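Local coordinates for protein UDP-glucose:anthocyanidin 3-O-glucosyltransferase (Clitoria ternatea, PDB 4REL) that belongs to the plant UDP-glycosyltransferase family and adopts the GT-B fold of two facing Rossmann-like domains, with a ligand pocket between them, at residues G15-P20 against W135-C140; V236-C241 against S348-V353; D114-S119 against T190-T195. All blocks are in the same frame, centred on the assembly; numbering follows the deposited sequence.

Contact 1. Residues G15-P20 against W135-C140; sequences GSHLPP and WPNVSC. With KMP (3,5,7-trihydroxy-2-(4-hydroxyphenyl)-4H-chromen-4-one), chain B.
Pro136 and Asn137 cross the imidazole of His17 at about a right angle, with ND1 of His17 3.5 Å from CG of Pro136 and CE1 3.2 Å from ND2 of Asn137; ring and amide planes are turned 55° apart. A water sits above one imidazole face, offset toward the rim, held weakly by OG of Ser16 and O of Pro136. At the ring edge O27 of KMP forms a very short, doubtful hydrogen bond of 2.5 Å with NE2 of His17; either atom could be the donor. CG of His17 lies anti to the carbonyl carbon (chi1 -69°), bringing the ring end to Asn137 and KMP. In this GT-B fold the contact joins the 3-10 turn and first residues of helix 18-31 to the loop after strand 131-135, in the wall of the KMP pocket. Asp114 binds ND1 of His17, which probably helps fix the imidazole's rotation together with the NE2 contact. ND2 of Asn137 comes within 2.9 Å of O13 of KMP, while OD1 stands 3.3 Å above the Trp135 ring centre. That indole donates an almost straight hydrogen bond (176°) from NE1, above the carbonyl plane of Val138, to its O. CB of Pro20 packs on CB of Pro136.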
loop_
_atom_site.group_PDB
_atom_site.type_symbol
_atom_site.label_atom_id
_atom_site.label_comp_id
_atom_site.label_asym_id
_atom_site.label_seq_id
_atom_site.Cartn_x
_atom_site.Cartn_y
_atom_site.Cartn_z
ATOM N N GLY A 15 1.199 3.699 -9.760
ATOM C CA GLY A 15 -0.032 3.681 -8.979
ATOM C C GLY A 15 0.042 3.875 -7.476
ATOM O O GLY A 15 0.225 4.991 -6.992
ATOM N N SER A 16 -0.076 2.773 -6.743
ATOM C CA SER A 16 -0.280 2.816 -5.297
ATOM C C SER A 16 0.924 3.333 -4.520
ATOM O O SER A 16 0.805 3.698 -3.352
ATOM C CB SER A 16 -0.656 1.424 -4.783
ATOM O OG SER A 16 0.403 0.505 -5.004
ATOM N N HIS A 17 2.090 3.353 -5.155
ATOM C CA HIS A 17 3.273 3.887 -4.483
ATOM C C HIS A 17 3.361 5.406 -4.523
ATOM O O HIS A 17 4.155 5.992 -3.794
ATOM C CB HIS A 17 4.540 3.295 -5.088
ATOM C CG HIS A 17 4.714 1.841 -4.786
ATOM N ND1 HIS A 17 5.693 1.376 -3.944
ATOM C CD2 HIS A 17 4.008 0.760 -5.196
ATOM C CE1 HIS A 17 5.603 0.054 -3.863
ATOM N NE2 HIS A 17 4.584 -0.338 -4.602
ATOM N N LEU A 18 2.555 6.034 -5.372
ATOM C CA LEU A 18 2.691 7.467 -5.619
ATOM C C LEU A 18 2.046 8.380 -4.559
ATOM O O LEU A 18 2.730 9.242 -3.992
ATOM C CB LEU A 18 2.245 7.816 -7.048
ATOM C CG LEU A 18 3.213 7.267 -8.101
ATOM C CD1 LEU A 18 2.550 7.135 -9.471
ATOM C CD2 LEU A 18 4.451 8.173 -8.169
ATOM N N PRO A 19 0.744 8.201 -4.272
ATOM C CA PRO A 19 0.199 9.101 -3.245
ATOM C C PRO A 19 0.884 9.045 -1.854
ATOM O O PRO A 19 1.083 10.111 -1.266
ATOM C CB PRO A 19 -1.278 8.688 -3.160
ATOM C CG PRO A 19 -1.577 8.094 -4.507
ATOM C CD PRO A 19 -0.310 7.375 -4.897
ATOM N N PRO A 20 1.246 7.848 -1.336
ATOM C CA PRO A 20 1.864 7.875 -0.000
ATOM C C PRO A 20 3.181 8.652 0.059
ATOM O O PRO A 20 3.465 9.290 1.083
ATOM C CB PRO A 20 2.130 6.393 0.306
ATOM C CG PRO A 20 1.194 5.638 -0.577
ATOM C CD PRO A 20 1.021 6.465 -1.812
ATOM N N TRP A 135 8.839 2.986 2.829
ATOM C CA TRP A 135 8.180 1.680 2.722
ATOM C C TRP A 135 6.661 1.810 2.800
ATOM O O TRP A 135 6.092 1.860 3.898
ATOM C CB TRP A 135 8.660 0.780 3.863
ATOM C CG TRP A 135 8.226 -0.648 3.722
ATOM C CD1 TRP A 135 7.185 -1.256 4.359
ATOM C CD2 TRP A 135 8.828 -1.643 2.884
ATOM N NE1 TRP A 135 7.100 -2.575 3.967
ATOM C CE2 TRP A 135 8.104 -2.833 3.070
ATOM C CE3 TRP A 135 9.916 -1.638 2.008
ATOM C CZ2 TRP A 135 8.432 -4.018 2.400
ATOM C CZ3 TRP A 135 10.238 -2.806 1.340
ATOM C CH2 TRP A 135 9.494 -3.984 1.540
ATOM N N PRO A 136 5.992 1.873 1.636
ATOM C CA PRO A 136 4.536 2.038 1.639
ATOM C C PRO A 136 3.799 0.702 1.493
ATOM O O PRO A 136 2.614 0.681 1.178
ATOM C CB PRO A 136 4.305 2.908 0.403
ATOM C CG PRO A 136 5.335 2.388 -0.570
ATOM C CD PRO A 136 6.568 2.123 0.304
ATOM N N ASN A 137 4.498 -0.401 1.710
ATOM C CA ASN A 137 3.887 -1.718 1.578
ATOM C C ASN A 137 3.437 -2.226 2.926
ATOM O O ASN A 137 3.409 -1.469 3.896
ATOM C CB ASN A 137 4.900 -2.653 0.937
ATOM C CG ASN A 137 5.712 -1.935 -0.114
ATOM O OD1 ASN A 137 6.928 -1.740 0.027
ATOM N ND2 ASN A 137 5.021 -1.462 -1.145
ATOM N N VAL A 138 3.055 -3.494 2.995
ATOM C CA VAL A 138 2.681 -4.066 4.274
ATOM C C VAL A 138 3.900 -4.005 5.183
ATOM O O VAL A 138 4.971 -4.502 4.837
ATOM C CB VAL A 138 2.146 -5.502 4.107
ATOM C CG1 VAL A 138 1.718 -6.074 5.457
ATOM C CG2 VAL A 138 0.966 -5.481 3.151
ATOM N N SER A 139 3.746 -3.346 6.326
ATOM C CA SER A 139 4.865 -3.129 7.240
ATOM C C SER A 139 5.591 -4.435 7.568
ATOM O O SER A 139 6.811 -4.526 7.444
ATOM C CB SER A 139 4.364 -2.471 8.532
ATOM O OG SER A 139 3.350 -3.266 9.133
ATOM N N CYS A 140 4.827 -5.457 7.941
ATOM C CA CYS A 140 5.398 -6.743 8.348
ATOM C C CYS A 140 6.244 -7.450 7.285
ATOM O O CYS A 140 7.123 -8.245 7.620
ATOM C CB CYS A 140 4.303 -7.682 8.885
ATOM S SG CYS A 140 3.565 -7.079 10.422
HETATM C C1 KMP B . 5.936 -7.977 -2.879
HETATM C C2 KMP B . 5.445 -6.720 -2.572
HETATM C C3 KMP B . 4.923 -5.871 -3.665
HETATM C C4 KMP B . 4.935 -6.388 -5.048
HETATM C C5 KMP B . 5.453 -7.660 -5.258
HETATM C C6 KMP B . 5.939 -8.431 -4.197
HETATM C C9 KMP B . 4.381 -4.519 -3.395
HETATM C C10 KMP B . 3.882 -3.737 -4.549
HETATM C C11 KMP B . 3.945 -4.352 -5.916
HETATM C C14 KMP B . 3.459 -3.635 -7.136
HETATM C C15 KMP B . 3.172 -2.271 -7.133
HETATM C C16 KMP B . 2.721 -1.643 -8.283
HETATM C C17 KMP B . 2.549 -2.373 -9.448
HETATM C C18 KMP B . 2.834 -3.732 -9.463
HETATM C C19 KMP B . 3.290 -4.358 -8.310
HETATM O O12 KMP B . 4.456 -5.624 -6.087
HETATM O O13 KMP B . 4.356 -4.064 -2.227
HETATM O O24 KMP B . 2.101 -1.751 -10.575
HETATM O O27 KMP B . 3.373 -2.496 -4.313
HETATM O O29 KMP B . 6.435 -9.670 -4.462
HETATM O O30 KMP B . 5.434 -6.256 -1.292
HETATM O O HOH W 1 1.920 -0.169 -2.029
#

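Contact 2. Residues V236-C241 against S348-V353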
loop_
_atom_site.group_PDB
_atom_site.type_symbol
_atom_site.label_atom_id
_atom_site.label_comp_id
_atom_site.label_asym_id
_atom_site.label_seq_id
_atom_site.Cartn_x
_atom_site.Cartn_y
_atom_site.Cartn_z
ATOM N N VAL A 236 6.014 7.091 10.139
ATOM C CA VAL A 236 5.293 8.338 9.929
ATOM C C VAL A 236 3.861 8.003 9.541
ATOM O O VAL A 236 3.625 7.166 8.664
ATOM C CB VAL A 236 5.967 9.204 8.860
ATOM C CG1 VAL A 236 5.142 10.461 8.580
ATOM C CG2 VAL A 236 7.364 9.581 9.322
ATOM N N VAL A 237 2.918 8.641 10.231
ATOM C CA VAL A 237 1.495 8.355 10.084
ATOM C C VAL A 237 1.080 8.472 8.623
ATOM O O VAL A 237 1.325 9.501 7.985
ATOM C CB VAL A 237 0.657 9.318 10.960
ATOM C CG1 VAL A 237 -0.801 9.318 10.543
ATOM C CG2 VAL A 237 0.793 8.939 12.428
ATOM N N PRO A 238 0.449 7.417 8.089
ATOM C CA PRO A 238 0.092 7.331 6.664
ATOM C C PRO A 238 -1.133 8.144 6.268
ATOM O O PRO A 238 -1.405 8.263 5.074
ATOM C CB PRO A 238 -0.220 5.837 6.476
ATOM C CG PRO A 238 -0.639 5.372 7.836
ATOM C CD PRO A 238 0.232 6.137 8.789
ATOM N N LEU A 239 -1.866 8.667 7.251
ATOM C CA LEU A 239 -3.063 9.457 6.987
ATOM C C LEU A 239 -2.741 10.639 6.088
ATOM O O LEU A 239 -1.649 11.206 6.173
ATOM C CB LEU A 239 -3.675 9.957 8.300
ATOM C CG LEU A 239 -4.170 8.849 9.231
ATOM C CD1 LEU A 239 -4.755 9.435 10.515
ATOM C CD2 LEU A 239 -5.193 7.976 8.518
ATOM N N PRO A 240 -3.693 11.014 5.217
ATOM C CA PRO A 240 -3.458 12.103 4.262
ATOM C C PRO A 240 -3.385 13.463 4.938
ATOM O O PRO A 240 -4.214 13.776 5.799
ATOM C CB PRO A 240 -4.695 12.048 3.354
ATOM C CG PRO A 240 -5.759 11.415 4.204
ATOM C CD PRO A 240 -5.021 10.394 5.038
ATOM N N CYS A 241 -2.395 14.261 4.561
ATOM C CA CYS A 241 -2.394 15.664 4.941
ATOM C C CYS A 241 -3.392 16.367 4.021
ATOM O O CYS A 241 -3.630 15.909 2.905
ATOM C CB CYS A 241 -0.995 16.269 4.800
ATOM S SG CYS A 241 -0.399 16.344 3.110
ATOM N N SER A 348 -5.550 0.395 1.213
ATOM C CA SER A 348 -6.901 -0.062 1.509
ATOM C C SER A 348 -6.975 -0.567 2.940
ATOM O O SER A 348 -7.889 -0.201 3.681
ATOM C CB SER A 348 -7.316 -1.192 0.558
ATOM O OG SER A 348 -7.478 -0.722 -0.761
ATOM N N VAL A 349 -6.011 -1.401 3.325
ATOM C CA VAL A 349 -5.973 -1.937 4.679
ATOM C C VAL A 349 -5.823 -0.815 5.702
ATOM O O VAL A 349 -6.518 -0.802 6.726
ATOM C CB VAL A 349 -4.824 -2.944 4.862
ATOM C CG1 VAL A 349 -4.738 -3.393 6.316
ATOM C CG2 VAL A 349 -5.015 -4.142 3.935
ATOM N N MET A 350 -4.911 0.118 5.427
ATOM C CA MET A 350 -4.698 1.266 6.300
ATOM C C MET A 350 -6.007 2.006 6.550
ATOM O O MET A 350 -6.333 2.335 7.691
ATOM C CB MET A 350 -3.661 2.212 5.671
ATOM C CG MET A 350 -3.274 3.404 6.532
ATOM S SD MET A 350 -4.435 4.798 6.509
ATOM C CE MET A 350 -4.074 5.560 4.930
ATOM N N GLU A 351 -6.755 2.258 5.475
ATOM C CA GLU A 351 -8.013 2.985 5.571
ATOM C C GLU A 351 -9.040 2.164 6.340
ATOM O O GLU A 351 -9.823 2.703 7.121
ATOM C CB GLU A 351 -8.551 3.348 4.175
ATOM C CG GLU A 351 -7.770 4.474 3.494
ATOM C CD GLU A 351 -8.276 4.810 2.099
ATOM O OE1 GLU A 351 -9.151 4.095 1.573
ATOM O OE2 GLU A 351 -7.784 5.797 1.517
ATOM N N SER A 352 -9.038 0.858 6.121
ATOM C CA SER A 352 -10.020 0.021 6.806
ATOM C C SER A 352 -9.777 -0.008 8.316
ATOM O O SER A 352 -10.703 0.196 9.110
ATOM C CB SER A 352 -10.007 -1.391 6.233
ATOM O OG SER A 352 -11.264 -2.022 6.429
ATOM N N VAL A 353 -8.536 -0.246 8.725
ATOM C CA VAL A 353 -8.277 -0.382 10.159
ATOM C C VAL A 353 -8.399 0.954 10.881
ATOM O O VAL A 353 -8.793 0.999 12.044
ATOM C CB VAL A 353 -6.919 -1.059 10.481
ATOM C CG1 VAL A 353 -6.871 -2.477 9.899
ATOM C CG2 VAL A 353 -5.753 -0.224 9.977
#
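Met350 reaches from helix 346-354 onto Pro238 and Leu239, bridging the two halves of the GT-B fold: the helix connects adjacent parallel strands 337-342 and 359-361 of the C-terminal sheet, within the PSPG motif of plant UDP-glycosyltransferases, whereas the loop of 236-241 leaves strand 233-235 at the border of the N-terminal sheet. The tight part is the pyrrolidine ring of Pro238 against the methionine chain. CG of Pro238 touches CG of Met350 at 3.5 Å, and CB of Pro238 follows at 3.9 Å from the same CG. Both residues are buried, and Pro238 also packs on Asn212 and Phe214. The looser part lies at partly exposed Leu239, where the packing is reduced to a single branch: CD2 comes to 3.8 Å from SD of Met350. The interface between the segments is thus apolar, while the backbone O of Leu239 is bound by Asn23 and Lys27 of helix 18-31. With CG of Met350 trans to the backbone N (chi1 -176°), the chain then bends twice, at chi2 and chi3, which carries CE to 3.8 Å from the carbonyl O of Pro238.

Contact 3. Residues D114-S119 against T190-T195; sequences DAFVTS and TLFSRT. With KMP (3,5,7-trihydroxy-2-(4-hydroxyphenyl)-4H-chromen-4-one), chain B.
Phe192 and Phe116 meet as an offset edge-to-face pair, the edge of Phe192 directed at the face of Phe116, with ring centroids 5.7 Å apart and planes at 81°. From CB, the Phe192 side chain leaves the helix with CG trans to the backbone nitrogen (chi1 176°), which swings the ring off the helix flank toward Phe116 and KMP. One side of the ring ends at CE1, which packs 3.9 Å from CD2 of Phe116. On the other side CE2 lies 3.6 Å from C5 of KMP. The tip, CZ, is closest to the ligand, 3.4 Å from its O12, so the ring turns its rim to KMP as well as to Phe116. Phe116 in turn offers KMP its own edge, with CE2 3.8 Å from C9, and both phenyl groups line the pocket.

Thr195 fills the other half of the contact. Its methyl CG2 nestles between the carbonyl O of Phe116, at 3.3 Å, and OG1 of Thr118, at 3.6 Å. Its hydroxyl turns back and donates to O of Leu191, an oxygen that the amide of Thr195 reaches from the opposite face. Asp114 OD2 accepts from the amide of Phe116 in an Asx turn, and Thr190 and Ser193 form a capping box at the start of helix 191-197. That helix packs on helix 80-86 through Phe192 and Leu82, while the segment 114-119, with its type I turn at Asp114-Val117, runs from strand 110-114 to helix 119-127, Phe116 and Thr118 resting against helix 199-202.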
loop_
_atom_site.group_PDB
_atom_site.type_symbol
_atom_site.label_atom_id
_atom_site.label_comp_id
_atom_site.label_asym_id
_atom_site.label_seq_id
_atom_site.Cartn_x
_atom_site.Cartn_y
_atom_site.Cartn_z
ATOM N N ASP A 114 11.480 5.560 -2.598
ATOM C CA ASP A 114 10.739 4.326 -2.389
ATOM C C ASP A 114 11.781 3.211 -2.356
ATOM O O ASP A 114 12.690 3.202 -3.171
ATOM C CB ASP A 114 9.761 4.117 -3.549
ATOM C CG ASP A 114 8.838 2.931 -3.329
ATOM O OD1 ASP A 114 7.617 3.143 -3.139
ATOM O OD2 ASP A 114 9.330 1.784 -3.335
ATOM N N ALA A 115 11.678 2.301 -1.389
ATOM C CA ALA A 115 12.676 1.240 -1.220
ATOM C C ALA A 115 12.911 0.405 -2.477
ATOM O O ALA A 115 13.990 -0.162 -2.649
ATOM C CB ALA A 115 12.288 0.320 -0.041
ATOM N N PHE A 116 11.899 0.286 -3.333
ATOM C CA PHE A 116 12.043 -0.543 -4.535
ATOM C C PHE A 116 12.996 0.079 -5.557
ATOM O O PHE A 116 13.510 -0.625 -6.432
ATOM C CB PHE A 116 10.696 -0.809 -5.218
ATOM C CG PHE A 116 9.790 -1.751 -4.467
ATOM C CD1 PHE A 116 10.223 -2.400 -3.313
ATOM C CD2 PHE A 116 8.494 -1.980 -4.918
ATOM C CE1 PHE A 116 9.381 -3.268 -2.620
ATOM C CE2 PHE A 116 7.640 -2.855 -4.226
ATOM C CZ PHE A 116 8.089 -3.489 -3.075
ATOM N N VAL A 117 13.203 1.392 -5.480
ATOM C CA VAL A 117 14.119 2.048 -6.415
ATOM C C VAL A 117 15.529 1.935 -5.852
ATOM O O VAL A 117 16.137 2.910 -5.411
ATOM C CB VAL A 117 13.728 3.516 -6.683
ATOM C CG1 VAL A 117 14.580 4.099 -7.822
ATOM C CG2 VAL A 117 12.255 3.591 -7.057
ATOM N N THR A 118 16.053 0.719 -5.859
ATOM C CA THR A 118 17.323 0.469 -5.186
ATOM C C THR A 118 18.497 1.155 -5.876
ATOM O O THR A 118 19.513 1.425 -5.239
ATOM C CB THR A 118 17.606 -1.029 -5.051
ATOM O OG1 THR A 118 17.692 -1.601 -6.361
ATOM C CG2 THR A 118 16.476 -1.715 -4.265
ATOM N N SER A 119 18.363 1.448 -7.168
ATOM C CA SER A 119 19.416 2.188 -7.875
ATOM C C SER A 119 19.653 3.576 -7.268
ATOM O O SER A 119 20.727 4.156 -7.435
ATOM C CB SER A 119 19.098 2.321 -9.367
ATOM O OG SER A 119 19.240 1.068 -10.017
ATOM N N THR A 190 12.447 -12.068 -12.339
ATOM C CA THR A 190 12.351 -10.865 -13.149
ATOM C C THR A 190 13.274 -9.822 -12.548
ATOM O O THR A 190 13.729 -9.981 -11.414
ATOM C CB THR A 190 10.915 -10.322 -13.180
ATOM O OG1 THR A 190 10.503 -9.994 -11.845
ATOM C CG2 THR A 190 9.953 -11.363 -13.778
ATOM N N LEU A 191 13.561 -8.758 -13.293
ATOM C CA LEU A 191 14.391 -7.699 -12.734
ATOM C C LEU A 191 13.722 -7.159 -11.476
ATOM O O LEU A 191 14.392 -6.827 -10.496
ATOM C CB LEU A 191 14.622 -6.574 -13.754
ATOM C CG LEU A 191 15.352 -5.344 -13.218
ATOM C CD1 LEU A 191 16.711 -5.717 -12.667
ATOM C CD2 LEU A 191 15.497 -4.304 -14.331
ATOM N N PHE A 192 12.393 -7.109 -11.493
ATOM C CA PHE A 192 11.637 -6.647 -10.331
ATOM C C PHE A 192 11.823 -7.589 -9.144
ATOM O O PHE A 192 12.085 -7.144 -8.029
ATOM C CB PHE A 192 10.157 -6.499 -10.688
ATOM C CG PHE A 192 9.281 -6.117 -9.530
ATOM C CD1 PHE A 192 9.405 -4.878 -8.924
ATOM C CD2 PHE A 192 8.310 -6.990 -9.068
ATOM C CE1 PHE A 192 8.588 -4.518 -7.863
ATOM C CE2 PHE A 192 7.490 -6.637 -8.006
ATOM C CZ PHE A 192 7.629 -5.399 -7.406
ATOM N N SER A 193 11.697 -8.895 -9.368
ATOM C CA SER A 193 11.856 -9.825 -8.249
ATOM C C SER A 193 13.274 -9.798 -7.698
ATOM O O SER A 193 13.470 -9.890 -6.485
ATOM C CB SER A 193 11.436 -11.260 -8.608
ATOM O OG SER A 193 12.385 -11.885 -9.449
ATOM N N ARG A 194 14.264 -9.667 -8.578
ATOM C CA ARG A 194 15.660 -9.608 -8.152
ATOM C C ARG A 194 15.933 -8.362 -7.321
ATOM O O ARG A 194 16.703 -8.391 -6.355
ATOM C CB ARG A 194 16.594 -9.641 -9.363
ATOM C CG ARG A 194 16.518 -10.943 -10.146
ATOM C CD ARG A 194 17.522 -10.967 -11.292
ATOM N NE ARG A 194 17.498 -12.238 -12.012
ATOM C CZ ARG A 194 16.821 -12.449 -13.139
ATOM N NH1 ARG A 194 16.113 -11.468 -13.684
ATOM N NH2 ARG A 194 16.856 -13.639 -13.722
ATOM N N THR A 195 15.302 -7.264 -7.715
ATOM C CA THR A 195 15.406 -6.009 -6.981
ATOM C C THR A 195 14.818 -6.153 -5.567
ATOM O O THR A 195 15.452 -5.769 -4.576
ATOM C CB THR A 195 14.704 -4.878 -7.757
ATOM O OG1 THR A 195 15.365 -4.690 -9.018
ATOM C CG2 THR A 195 14.749 -3.591 -6.983
HETATM C C1 KMP B . 5.936 -7.977 -2.879
HETATM C C2 KMP B . 5.445 -6.720 -2.572
HETATM C C3 KMP B . 4.923 -5.871 -3.665
HETATM C C4 KMP B . 4.935 -6.388 -5.048
HETATM C C5 KMP B . 5.453 -7.660 -5.258
HETATM C C6 KMP B . 5.939 -8.431 -4.197
HETATM C C9 KMP B . 4.381 -4.519 -3.395
HETATM C C10 KMP B . 3.882 -3.737 -4.549
HETATM C C11 KMP B . 3.945 -4.352 -5.916
HETATM C C14 KMP B . 3.459 -3.635 -7.136
HETATM C C15 KMP B . 3.172 -2.271 -7.133
HETATM C C16 KMP B . 2.721 -1.643 -8.283
HETATM C C17 KMP B . 2.549 -2.373 -9.448
HETATM C C18 KMP B . 2.834 -3.732 -9.463
HETATM C C19 KMP B . 3.290 -4.358 -8.310
HETATM O O12 KMP B . 4.456 -5.624 -6.087
HETATM O O13 KMP B . 4.356 -4.064 -2.227
HETATM O O24 KMP B . 2.101 -1.751 -10.575
HETATM O O27 KMP B . 3.373 -2.496 -4.313
HETATM O O29 KMP B . 6.435 -9.670 -4.462
HETATM O O30 KMP B . 5.434 -6.256 -1.292
#

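Contacts 1 and 3 are two walls of one pocket and both touch KMP: contact 1 reaches it through polar groups, contact 3 through aromatic edges. They also join directly, since the rings of Phe116 and His17 meet. Contact 1 lies near the centre of the chain and is partly buried; contact 3 is a buried contact, though farther from that centre. Contact 2 is buried too but touches neither of the others; it is apolar and joins the two domains. Helix 18-31 nevertheless relates contacts 1 and 2: it contributes Pro20 to the first and holds the loop of the second.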